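Local coordinates for protein O-phospho-L-seryl-tRNA:Cys-tRNA synthase (Methanocaldococcus jannaschii DSM 2661, PDB 5X6B) that probably converts O-phosphoserine carried on tRNA(Cys) into cysteine, as a pyridoxal-phosphate-dependent enzyme acting together with partner protein chains, at residues R49-T52 with R53-I56; F307-V310 with V311-K315; T324-V327 with V328-E332; F370-E373 with L374-R377; L397-E400 with Q401-Y404. One frame throughout, in Å; residues are numbered along the deposited sequence.

Contact 1 of 5, residues R49-T52 with R53-I56; sequences RSLT and REFI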
# COMPACT_ATOMS: atom_id res chain seq x y z
N ARG B 49 -15.21 12.11 -1.28
CA ARG B 49 -15.94 11.38 -2.30
C ARG B 49 -15.62 11.89 -3.69
O ARG B 49 -15.79 13.07 -4.00
CB ARG B 49 -17.45 11.44 -2.03
CG ARG B 49 -18.36 11.49 -3.26
CD ARG B 49 -19.80 11.52 -2.80
NE ARG B 49 -20.08 12.78 -2.11
CZ ARG B 49 -20.96 12.91 -1.13
NH1 ARG B 49 -21.67 11.87 -0.71
NH2 ARG B 49 -21.13 14.10 -0.56
N SER B 50 -15.16 10.97 -4.53
CA SER B 50 -14.78 11.29 -5.89
C SER B 50 -15.69 10.57 -6.87
O SER B 50 -16.88 10.39 -6.62
CB SER B 50 -13.31 10.93 -6.14
OG SER B 50 -12.48 11.52 -5.16
N LEU B 51 -15.12 10.14 -7.99
CA LEU B 51 -15.89 9.50 -9.04
C LEU B 51 -15.21 8.21 -9.49
O LEU B 51 -15.39 7.76 -10.62
CB LEU B 51 -16.07 10.45 -10.23
CG LEU B 51 -16.67 11.83 -9.91
CD1 LEU B 51 -16.63 12.74 -11.13
CD2 LEU B 51 -18.09 11.70 -9.38
N THR B 52 -14.45 7.61 -8.58
CA THR B 52 -13.59 6.48 -8.91
C THR B 52 -14.37 5.23 -9.33
O THR B 52 -13.87 4.40 -10.10
CB THR B 52 -12.67 6.13 -7.73
OG1 THR B 52 -12.14 7.34 -7.16
CG2 THR B 52 -11.51 5.25 -8.19
N ARG B 53 -15.59 5.08 -8.82
CA ARG B 53 -16.39 3.90 -9.12
C ARG B 53 -17.55 4.21 -10.05
O ARG B 53 -18.36 3.33 -10.35
CB ARG B 53 -16.92 3.29 -7.83
CG ARG B 53 -15.87 2.56 -7.03
CD ARG B 53 -16.37 2.29 -5.64
NE ARG B 53 -15.33 1.73 -4.79
CZ ARG B 53 -14.31 2.42 -4.30
NH1 ARG B 53 -13.42 1.81 -3.54
NH2 ARG B 53 -14.18 3.72 -4.56
N GLU B 54 -17.63 5.45 -10.50
CA GLU B 54 -18.71 5.87 -11.38
C GLU B 54 -18.26 5.87 -12.84
O GLU B 54 -19.04 6.17 -13.74
CB GLU B 54 -19.20 7.26 -10.98
CG GLU B 54 -19.50 7.39 -9.50
CD GLU B 54 -20.77 8.17 -9.24
OE1 GLU B 54 -21.26 8.85 -10.17
OE2 GLU B 54 -21.27 8.10 -8.10
N PHE B 55 -17.00 5.54 -13.07
CA PHE B 55 -16.44 5.60 -14.42
C PHE B 55 -15.60 4.38 -14.75
O PHE B 55 -15.00 3.76 -13.87
CB PHE B 55 -15.60 6.86 -14.59
CG PHE B 55 -16.39 8.13 -14.59
CD1 PHE B 55 -17.00 8.58 -15.75
CD2 PHE B 55 -16.51 8.89 -13.44
CE1 PHE B 55 -17.73 9.75 -15.76
CE2 PHE B 55 -17.24 10.06 -13.45
CZ PHE B 55 -17.85 10.50 -14.60
N ILE B 56 -15.56 4.05 -16.03
CA ILE B 56 -14.53 3.17 -16.55
C ILE B 56 -13.33 4.04 -16.91
O ILE B 56 -13.45 5.01 -17.67
CB ILE B 56 -14.99 2.38 -17.79
CG1 ILE B 56 -16.17 1.47 -17.44
CG2 ILE B 56 -13.85 1.56 -18.36
CD1 ILE B 56 -16.73 0.73 -18.63

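Contact 2 of 5, residues F307-V310 with V311-K315; sequences FPHV and VERVK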
# COMPACT_ATOMS: atom_id res chain seq x y z
N PHE B 307 0.12 -10.18 -5.46
CA PHE B 307 1.08 -11.03 -6.15
C PHE B 307 0.47 -12.33 -6.70
O PHE B 307 0.70 -12.65 -7.87
CB PHE B 307 2.28 -11.33 -5.24
CG PHE B 307 3.36 -12.13 -5.91
CD1 PHE B 307 4.00 -11.64 -7.03
CD2 PHE B 307 3.74 -13.36 -5.41
CE1 PHE B 307 4.99 -12.37 -7.66
CE2 PHE B 307 4.74 -14.10 -6.03
CZ PHE B 307 5.37 -13.60 -7.15
N PRO B 308 -0.30 -13.07 -5.89
CA PRO B 308 -0.91 -14.28 -6.47
C PRO B 308 -1.87 -13.97 -7.63
O PRO B 308 -1.91 -14.72 -8.60
CB PRO B 308 -1.67 -14.89 -5.29
CG PRO B 308 -0.98 -14.37 -4.08
CD PRO B 308 -0.58 -12.98 -4.44
N HIS B 309 -2.62 -12.88 -7.51
CA HIS B 309 -3.49 -12.44 -8.59
C HIS B 309 -2.68 -12.06 -9.83
O HIS B 309 -3.13 -12.25 -10.96
CB HIS B 309 -4.34 -11.25 -8.14
CG HIS B 309 -5.05 -10.55 -9.26
ND1 HIS B 309 -6.03 -11.15 -10.01
CD2 HIS B 309 -4.91 -9.29 -9.75
CE1 HIS B 309 -6.48 -10.29 -10.92
NE2 HIS B 309 -5.81 -9.16 -10.78
N VAL B 310 -1.48 -11.52 -9.62
CA VAL B 310 -0.63 -11.10 -10.73
C VAL B 310 -0.01 -12.31 -11.44
O VAL B 310 -0.03 -12.38 -12.68
CB VAL B 310 0.49 -10.15 -10.24
CG1 VAL B 310 1.60 -10.04 -11.27
CG2 VAL B 310 -0.10 -8.78 -9.95
N VAL B 311 0.52 -13.26 -10.67
CA VAL B 311 1.07 -14.50 -11.22
C VAL B 311 0.06 -15.23 -12.10
O VAL B 311 0.41 -15.76 -13.16
CB VAL B 311 1.53 -15.45 -10.09
CG1 VAL B 311 1.90 -16.82 -10.64
CG2 VAL B 311 2.70 -14.84 -9.34
N GLU B 312 -1.20 -15.23 -11.69
CA GLU B 312 -2.24 -15.94 -12.43
C GLU B 312 -2.70 -15.18 -13.66
O GLU B 312 -3.19 -15.78 -14.62
CB GLU B 312 -3.42 -16.24 -11.52
CG GLU B 312 -3.15 -17.34 -10.50
CD GLU B 312 -2.94 -18.70 -11.14
OE1 GLU B 312 -3.68 -19.03 -12.10
OE2 GLU B 312 -2.04 -19.44 -10.69
N ARG B 313 -2.55 -13.86 -13.66
CA ARG B 313 -3.07 -13.06 -14.76
C ARG B 313 -2.07 -12.94 -15.90
O ARG B 313 -2.46 -12.61 -17.02
CB ARG B 313 -3.49 -11.67 -14.27
CG ARG B 313 -2.38 -10.66 -14.11
CD ARG B 313 -2.94 -9.36 -13.54
NE ARG B 313 -1.94 -8.29 -13.48
CZ ARG B 313 -2.20 -7.06 -13.08
NH1 ARG B 313 -3.42 -6.73 -12.68
NH2 ARG B 313 -1.24 -6.14 -13.06
N VAL B 314 -0.79 -13.21 -15.64
CA VAL B 314 0.19 -13.21 -16.72
C VAL B 314 0.06 -14.51 -17.52
O VAL B 314 0.43 -14.56 -18.69
CB VAL B 314 1.65 -13.05 -16.23
CG1 VAL B 314 1.83 -11.72 -15.51
CG2 VAL B 314 2.07 -14.21 -15.35
N LYS B 315 -0.49 -15.54 -16.89
CA LYS B 315 -0.78 -16.79 -17.58
C LYS B 315 -1.97 -16.62 -18.52
O LYS B 315 -2.24 -17.48 -19.36
CB LYS B 315 -1.06 -17.92 -16.58
CG LYS B 315 0.13 -18.32 -15.73
CD LYS B 315 -0.23 -19.42 -14.73
CE LYS B 315 0.97 -19.81 -13.88
NZ LYS B 315 0.63 -20.79 -12.81

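Contact 3 of 5, residues T324-V327 with V328-E332; sequences TRYV and VDELE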
# COMPACT_ATOMS: atom_id res chain seq x y z
N THR B 324 -7.99 -6.43 -26.43
CA THR B 324 -7.31 -5.32 -27.08
C THR B 324 -7.56 -5.32 -28.58
O THR B 324 -7.96 -4.31 -29.17
CB THR B 324 -5.80 -5.38 -26.82
OG1 THR B 324 -5.56 -5.37 -25.40
CG2 THR B 324 -5.09 -4.21 -27.47
N ARG B 325 -7.32 -6.47 -29.20
CA ARG B 325 -7.46 -6.59 -30.65
C ARG B 325 -8.90 -6.46 -31.09
O ARG B 325 -9.18 -5.98 -32.19
CB ARG B 325 -6.86 -7.91 -31.13
CG ARG B 325 -5.37 -7.98 -30.92
CD ARG B 325 -4.75 -9.26 -31.45
NE ARG B 325 -3.33 -9.31 -31.12
CZ ARG B 325 -2.54 -10.34 -31.39
NH1 ARG B 325 -3.02 -11.41 -32.01
NH2 ARG B 325 -1.26 -10.30 -31.04
N TYR B 326 -9.83 -6.88 -30.23
CA TYR B 326 -11.25 -6.67 -30.49
C TYR B 326 -11.55 -5.18 -30.61
O TYR B 326 -12.29 -4.76 -31.49
CB TYR B 326 -12.11 -7.29 -29.39
CG TYR B 326 -13.58 -6.91 -29.48
CD1 TYR B 326 -14.42 -7.56 -30.37
CD2 TYR B 326 -14.11 -5.90 -28.69
CE1 TYR B 326 -15.76 -7.21 -30.46
CE2 TYR B 326 -15.44 -5.55 -28.77
CZ TYR B 326 -16.26 -6.21 -29.66
OH TYR B 326 -17.58 -5.85 -29.74
N VAL B 327 -10.97 -4.39 -29.72
CA VAL B 327 -11.15 -2.95 -29.72
C VAL B 327 -10.56 -2.31 -30.98
O VAL B 327 -11.22 -1.49 -31.63
CB VAL B 327 -10.50 -2.30 -28.48
CG1 VAL B 327 -10.53 -0.78 -28.58
CG2 VAL B 327 -11.20 -2.76 -27.21
N VAL B 328 -9.34 -2.70 -31.33
CA VAL B 328 -8.68 -2.17 -32.53
C VAL B 328 -9.47 -2.49 -33.79
O VAL B 328 -9.80 -1.59 -34.57
CB VAL B 328 -7.24 -2.71 -32.68
CG1 VAL B 328 -6.72 -2.43 -34.09
CG2 VAL B 328 -6.32 -2.09 -31.64
N ASP B 329 -9.79 -3.77 -33.99
CA ASP B 329 -10.52 -4.21 -35.18
C ASP B 329 -11.86 -3.50 -35.30
O ASP B 329 -12.34 -3.23 -36.40
CB ASP B 329 -10.74 -5.73 -35.15
CG ASP B 329 -9.44 -6.51 -35.24
OD1 ASP B 329 -8.41 -5.93 -35.64
OD2 ASP B 329 -9.45 -7.72 -34.91
N GLU B 330 -12.45 -3.17 -34.16
CA GLU B 330 -13.80 -2.64 -34.13
C GLU B 330 -13.84 -1.12 -34.34
O GLU B 330 -14.70 -0.61 -35.05
CB GLU B 330 -14.48 -3.01 -32.82
CG GLU B 330 -15.99 -2.99 -32.86
CD GLU B 330 -16.58 -4.09 -33.71
OE1 GLU B 330 -15.91 -5.13 -33.90
OE2 GLU B 330 -17.71 -3.91 -34.19
N LEU B 331 -12.90 -0.41 -33.74
CA LEU B 331 -12.88 1.05 -33.85
C LEU B 331 -12.29 1.52 -35.18
O LEU B 331 -12.49 2.66 -35.58
CB LEU B 331 -12.11 1.66 -32.69
CG LEU B 331 -12.81 1.51 -31.33
CD1 LEU B 331 -12.00 2.16 -30.22
CD2 LEU B 331 -14.22 2.08 -31.39
N GLU B 332 -11.57 0.63 -35.86
CA GLU B 332 -11.09 0.94 -37.21
C GLU B 332 -12.26 1.09 -38.17
O GLU B 332 -12.16 1.79 -39.18
CB GLU B 332 -10.12 -0.14 -37.70
CG GLU B 332 -8.74 -0.05 -37.08
CD GLU B 332 -7.75 -1.02 -37.69
OE1 GLU B 332 -8.18 -2.04 -38.26
OE2 GLU B 332 -6.53 -0.75 -37.60

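Contact 4 of 5, residues F370-E373 with L374-R377; sequences FYDE and LKKR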
# COMPACT_ATOMS: atom_id res chain seq x y z
N PHE B 370 -15.50 15.31 -27.04
CA PHE B 370 -15.30 13.87 -26.91
C PHE B 370 -15.20 13.50 -25.44
O PHE B 370 -15.82 12.54 -24.98
CB PHE B 370 -14.05 13.44 -27.68
CG PHE B 370 -13.90 11.95 -27.81
CD1 PHE B 370 -14.83 11.21 -28.52
CD2 PHE B 370 -12.83 11.30 -27.22
CE1 PHE B 370 -14.69 9.84 -28.64
CE2 PHE B 370 -12.69 9.93 -27.34
CZ PHE B 370 -13.62 9.19 -28.06
N TYR B 371 -14.44 14.29 -24.69
CA TYR B 371 -14.30 14.09 -23.26
C TYR B 371 -15.64 14.22 -22.54
O TYR B 371 -15.94 13.45 -21.63
CB TYR B 371 -13.30 15.10 -22.68
CG TYR B 371 -13.10 14.99 -21.18
CD1 TYR B 371 -12.14 14.14 -20.66
CD2 TYR B 371 -13.86 15.75 -20.30
CE1 TYR B 371 -11.95 14.04 -19.29
CE2 TYR B 371 -13.67 15.66 -18.94
CZ TYR B 371 -12.71 14.81 -18.44
OH TYR B 371 -12.52 14.71 -17.08
N ASP B 372 -16.45 15.19 -22.97
CA ASP B 372 -17.73 15.44 -22.32
C ASP B 372 -18.74 14.36 -22.70
O ASP B 372 -19.57 13.96 -21.88
CB ASP B 372 -18.25 16.83 -22.69
CG ASP B 372 -19.49 17.21 -21.90
OD1 ASP B 372 -19.37 17.45 -20.67
OD2 ASP B 372 -20.59 17.29 -22.50
N GLU B 373 -18.67 13.89 -23.95
CA GLU B 373 -19.57 12.85 -24.42
C GLU B 373 -19.26 11.51 -23.76
O GLU B 373 -20.14 10.66 -23.62
CB GLU B 373 -19.49 12.72 -25.94
CG GLU B 373 -20.20 13.81 -26.72
CD GLU B 373 -21.69 13.89 -26.41
OE1 GLU B 373 -22.34 12.83 -26.32
OE2 GLU B 373 -22.20 15.02 -26.24
N LEU B 374 -18.01 11.32 -23.35
CA LEU B 374 -17.59 10.09 -22.68
C LEU B 374 -18.01 10.09 -21.21
O LEU B 374 -18.48 9.08 -20.69
CB LEU B 374 -16.08 9.90 -22.78
CG LEU B 374 -15.47 9.43 -24.11
CD1 LEU B 374 -13.96 9.45 -24.03
CD2 LEU B 374 -15.96 8.04 -24.47
N LYS B 375 -17.83 11.23 -20.55
CA LYS B 375 -18.18 11.36 -19.14
C LYS B 375 -19.69 11.22 -18.99
O LYS B 375 -20.18 10.61 -18.04
CB LYS B 375 -17.70 12.71 -18.58
CG LYS B 375 -18.66 13.38 -17.62
CD LYS B 375 -18.44 14.89 -17.58
CE LYS B 375 -19.29 15.55 -16.51
NZ LYS B 375 -19.07 17.02 -16.48
N LYS B 376 -20.42 11.76 -19.96
CA LYS B 376 -21.88 11.65 -20.01
C LYS B 376 -22.32 10.19 -20.06
O LYS B 376 -23.43 9.85 -19.66
CB LYS B 376 -22.42 12.42 -21.22
CG LYS B 376 -23.94 12.55 -21.26
CD LYS B 376 -24.36 13.78 -22.07
CE LYS B 376 -25.85 14.04 -21.95
NZ LYS B 376 -26.28 15.19 -22.81
N ARG B 377 -21.43 9.32 -20.55
CA ARG B 377 -21.73 7.90 -20.63
C ARG B 377 -20.85 7.10 -19.66
O ARG B 377 -20.65 5.90 -19.84
CB ARG B 377 -21.54 7.40 -22.06
CG ARG B 377 -22.14 8.34 -23.08
CD ARG B 377 -22.33 7.69 -24.44
NE ARG B 377 -22.94 8.63 -25.37
CZ ARG B 377 -23.58 8.27 -26.48
NH1 ARG B 377 -24.10 9.19 -27.28
NH2 ARG B 377 -23.70 6.98 -26.78

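Contact 5 of 5, residues L397-E400 with Q401-Y404; sequences LEWE and QVEY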
# COMPACT_ATOMS: atom_id res chain seq x y z
N LEU B 397 -10.43 -5.02 -17.87
CA LEU B 397 -11.88 -4.84 -17.95
C LEU B 397 -12.61 -6.16 -18.22
O LEU B 397 -12.08 -7.05 -18.88
CB LEU B 397 -12.24 -3.84 -19.05
CG LEU B 397 -11.95 -2.37 -18.76
CD1 LEU B 397 -12.37 -1.51 -19.95
CD2 LEU B 397 -12.68 -1.94 -17.51
N GLU B 398 -13.82 -6.27 -17.69
CA GLU B 398 -14.71 -7.37 -18.05
C GLU B 398 -15.11 -7.20 -19.51
O GLU B 398 -15.14 -6.08 -20.03
CB GLU B 398 -15.95 -7.40 -17.15
CG GLU B 398 -15.67 -7.49 -15.65
CD GLU B 398 -15.15 -8.86 -15.23
OE1 GLU B 398 -15.68 -9.87 -15.73
OE2 GLU B 398 -14.23 -8.92 -14.39
N TRP B 399 -15.40 -8.31 -20.19
CA TRP B 399 -15.79 -8.28 -21.60
C TRP B 399 -17.04 -7.44 -21.84
O TRP B 399 -17.16 -6.78 -22.88
CB TRP B 399 -16.00 -9.69 -22.13
CG TRP B 399 -14.77 -10.24 -22.79
CD1 TRP B 399 -13.91 -11.18 -22.29
CD2 TRP B 399 -14.25 -9.86 -24.07
NE1 TRP B 399 -12.90 -11.41 -23.19
CE2 TRP B 399 -13.08 -10.61 -24.29
CE3 TRP B 399 -14.66 -8.96 -25.06
CZ2 TRP B 399 -12.31 -10.49 -25.45
CZ3 TRP B 399 -13.90 -8.83 -26.21
CH2 TRP B 399 -12.74 -9.60 -26.40
N GLU B 400 -17.96 -7.44 -20.89
CA GLU B 400 -19.14 -6.60 -20.98
C GLU B 400 -18.74 -5.13 -20.99
O GLU B 400 -19.29 -4.32 -21.73
CB GLU B 400 -20.11 -6.89 -19.84
CG GLU B 400 -21.42 -6.12 -19.92
CD GLU B 400 -22.44 -6.59 -18.89
OE1 GLU B 400 -22.22 -7.65 -18.27
OE2 GLU B 400 -23.46 -5.90 -18.71
N GLN B 401 -17.76 -4.79 -20.15
CA GLN B 401 -17.27 -3.42 -20.10
C GLN B 401 -16.56 -3.06 -21.40
O GLN B 401 -16.67 -1.93 -21.88
CB GLN B 401 -16.33 -3.25 -18.90
CG GLN B 401 -17.05 -3.34 -17.58
CD GLN B 401 -16.11 -3.35 -16.40
OE1 GLN B 401 -15.13 -4.09 -16.38
NE2 GLN B 401 -16.41 -2.52 -15.40
N VAL B 402 -15.85 -4.02 -21.97
CA VAL B 402 -15.20 -3.81 -23.25
C VAL B 402 -16.22 -3.48 -24.35
O VAL B 402 -16.04 -2.51 -25.09
CB VAL B 402 -14.37 -5.05 -23.67
CG1 VAL B 402 -13.74 -4.84 -25.03
CG2 VAL B 402 -13.31 -5.36 -22.62
N GLU B 403 -17.29 -4.27 -24.44
CA GLU B 403 -18.34 -4.00 -25.42
C GLU B 403 -18.97 -2.63 -25.18
O GLU B 403 -19.24 -1.89 -26.12
CB GLU B 403 -19.45 -5.05 -25.38
CG GLU B 403 -19.06 -6.48 -25.68
CD GLU B 403 -20.29 -7.38 -25.74
OE1 GLU B 403 -21.31 -6.92 -26.29
OE2 GLU B 403 -20.25 -8.51 -25.21
N TYR B 404 -19.23 -2.33 -23.91
CA TYR B 404 -19.83 -1.05 -23.54
C TYR B 404 -19.02 0.12 -24.08
O TYR B 404 -19.56 1.01 -24.74
CB TYR B 404 -19.97 -0.93 -22.03
CG TYR B 404 -20.61 0.36 -21.59
CD1 TYR B 404 -21.99 0.46 -21.48
CD2 TYR B 404 -19.85 1.48 -21.30
CE1 TYR B 404 -22.59 1.64 -21.09
CE2 TYR B 404 -20.44 2.67 -20.92
CZ TYR B 404 -21.81 2.74 -20.81
OH TYR B 404 -22.42 3.91 -20.42

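Contact 1 of 5, residues R49-T52 with R53-I56
L51 and F55 meet at a type I beta turn that runs from L51 to E54, with T52 and R53 at its two corners, in the loop leading to strand 56-57. At the second corner R53 passes its CB and CG by the carbonyl carbon of T52 and then runs on as an extended chain. Its guanidinium belongs to the assembly: NH1 donates to the backbone oxygen of Y76 of the second subunit, whose ring it also meets in a cation-pi contact, and NE pairs with an acidic side chain of another protein's chain. T52 keeps to the same interface, its OG1 bonded to the backbone oxygen of E77 of the second subunit. E54 closes the turn: its N donates to L51 O over 3.2 Å, with an N-H...O angle of 154°. The donor stands well above the carbonyl plane, 69° out of it, and therefore not on a lone pair. F55 follows, its CG opposite its own carbonyl carbon (chi1 -69°), which sets the ring alongside the L51 side chain with both pointing the same way. Ring atom CE2 does the touching, 3.4 Å from L51 CB and 3.6 Å from L51 CD1. Replacing this phenylalanine by an alanine would probably open a gap beside L51, leaving that exposed leucine free to turn. I56 enters the strand, its backbone bonded to G378 and G380. The same L51 oxygen that closes the turn also lies in the plane of the F55 ring, at its edge, 3.2 Å from CD2.

Contact 2 of 5, residues F307-V310 with V311-K315
V310 O is approached by two backbone N-H groups of the following turn. V314 N donates to it over 3.2 Å and points nearly along the C=O axis, whereas R313 N, 3.1 Å from V310 O, makes a weak bond. R313 N is itself shared, because H309 O accepts a second weak bond from it. One turn earlier the pattern is cleaner: V311 N reaches F307 O at 2.9 Å with an almost straight N-H...O angle of 173°, and E312 N donates to P308 O. These i-to-i+4 bonds define alpha helix 307-314, to which V310 O adds its weak i+3 bond. Side chains three and four residues apart meet along it. V311 CG2 sits over one face of the F307 ring, 3.8 Å from its centroid, as a CH-pi contact. F307 is turned toward that methyl by its CG lying trans to the backbone N, chi1 -176°, and its ring also meets F103 of the same chain and Y44 of the second subunit, both edge-to-face. R313 begins from the crowded position between its N and carbonyl carbon, then extends past both H309 and V310. V310 CG2 lies over one face of the guanidinium, 4.0 Å from R313 NE, while H309 NE2 approaches R313 NH1 to 3.9 Å with the ring and guanidinium planes 69° apart. The guanidinium is anchored beyond the helix, NE donating to G235 O and NH2 to G64 O, and a weak bond from NH2 reaches S256 O, next in sequence to the cofactor-bearing lysine K255.

Contact 3 of 5, residues T324-V327 with V328-E332
The Y326 ring and the E330 carboxylate lie side by side, pointing the same way, with their planes 20° apart. Their approach is oblique to the ring and loose, E330 OE1 standing 4.0 Å from Y326 CE1. W399 and V402 of helix 399-415 pack on the tyrosine ring as well. The carboxylate reaches its place through a bend at chi2, 69°, and its charge is used elsewhere: OE2 forms a salt bridge with K410, which joins this helix to helix 399-415. One residue on, V327 and L331 also run alongside each other. V327 CG1 meets L331 CD1 at 3.7 Å, a buried pair with V402, I349 and F351 among the residues around it. Both pairs are four apart in sequence, the spacing that brings side chains to one flank of an alpha helix, here helix 317-331. The backbone supports the assignment. V328 N donates to T324 O at 3.0 Å, in the carbonyl plane; D329 N reaches R325 O at 2.9 Å and nearly straight, with an N-H...O angle of 170°. L331 N reaches V327 O, also at 2.9 Å. E330 N, by contrast, divides itself between Y326 O and V327 O in two weak bonds. V328, itself buried, rests on I349 and Q338, so the helix touches the antiparallel sheet of strands 337-338, 349-352 and 389-392. The R325 chain is extended, and its NH2 is held by a salt bridge to E345 and a hydrogen bond to K344 O.

Contact 4 of 5, residues F370-E373 with L374-R377
F370 presents one ring face to L374, whose CG sits over the ring centre while CD1 lies 3.6 Å from F370 CE2. The ring is brought there by a CG trans to the backbone N, chi1 -170°. F370 O also accepts L374 N, at 3.0 Å. Y371 contributes through its backbone, its O receiving K375 N at 3.1 Å. D372 repeats the pattern, with K376 N 3.0 Å from D372 O, and these three are the i-to-i+4 bonds of alpha helix 369-375. The D372 carboxylate leans toward K375, OD1 staying 4.2 Å from NZ, beyond a salt bridge, while OD2 pairs with R365. E373 crosses R377 with carboxylate and guanidinium planes 71° apart. Their charges attract only at a distance, E373 OE1 being 4.2 Å from R377 NH1; the firmer partners are R365 for E373 and E411 of helix 399-415 for R377. With an alanine at R377 the guanidinium is gone, and E411 is likely to be left without its salt-bridge mate. Nearer the backbone the two residues do touch, R377 CG lying 3.1 Å from E373 O.

Contact 5 of 5, residues L397-E400 with Q401-Y404
The first turn of helix 399-415 is capped here, with E398 at the N-cap and Q401 three residues on. Q401 turns its amide back to the start of the helix, and Q401 OE1 accepts E398 N at 2.9 Å. The donor lies in the amide carbonyl plane, on a lone pair, and the N-H...O angle is 157°. An extended chain beyond CG, chi2 172°, lets the amide reach that far. The E398 side chain instead leads away, its carboxylate plane 45° from that amide. Q401 is thereby gripped at both ends of its amide, since NE2 donates to the backbone of another protein's chain. L397 comes across Q401 at about a right angle, CD2 3.4 Å from OE1, and its CB meets V402 CG2 at 4.0 Å. W399 lies alongside V402, with its CE3 4.2 Å from V402 CB. The helix then starts regularly: V402 N donates to E398 O at 2.9 Å, E403 N to W399 O and Y404 N to E400 O, the last two at 3.0 Å. Outside these two segments, a basic side chain of another protein's chain pairs with E400 OE1 in a salt bridge. The Q401-to-E398 bond is the half of a capping box in which the N3 side chain holds the N-cap N-H, and the L397-V402 contact, flanking that turn, has the spacing of a hydrophobic staple.

All five contacts are local and come one after another along the chain; each closes no more than a turn, and none nests within or crosses another. Contact 1 leads into strand 56-57, which pairs in parallel with strand 379-380 just after contact 4; F55 CE1 packs against K375 O, 3.5 Å away. I56 continues onto L397 and Q401 of contact 5. Contact 2, on helix 307-314, touches none of the others but, like contact 1, touches the second subunit. Contact 3 then ties helix 317-331 to the start of helix 399-415 in contact 5, with V327 on V402. Contact 5 also joins contact 4 by a probable hydrogen bond, R377 O to Y404 OH.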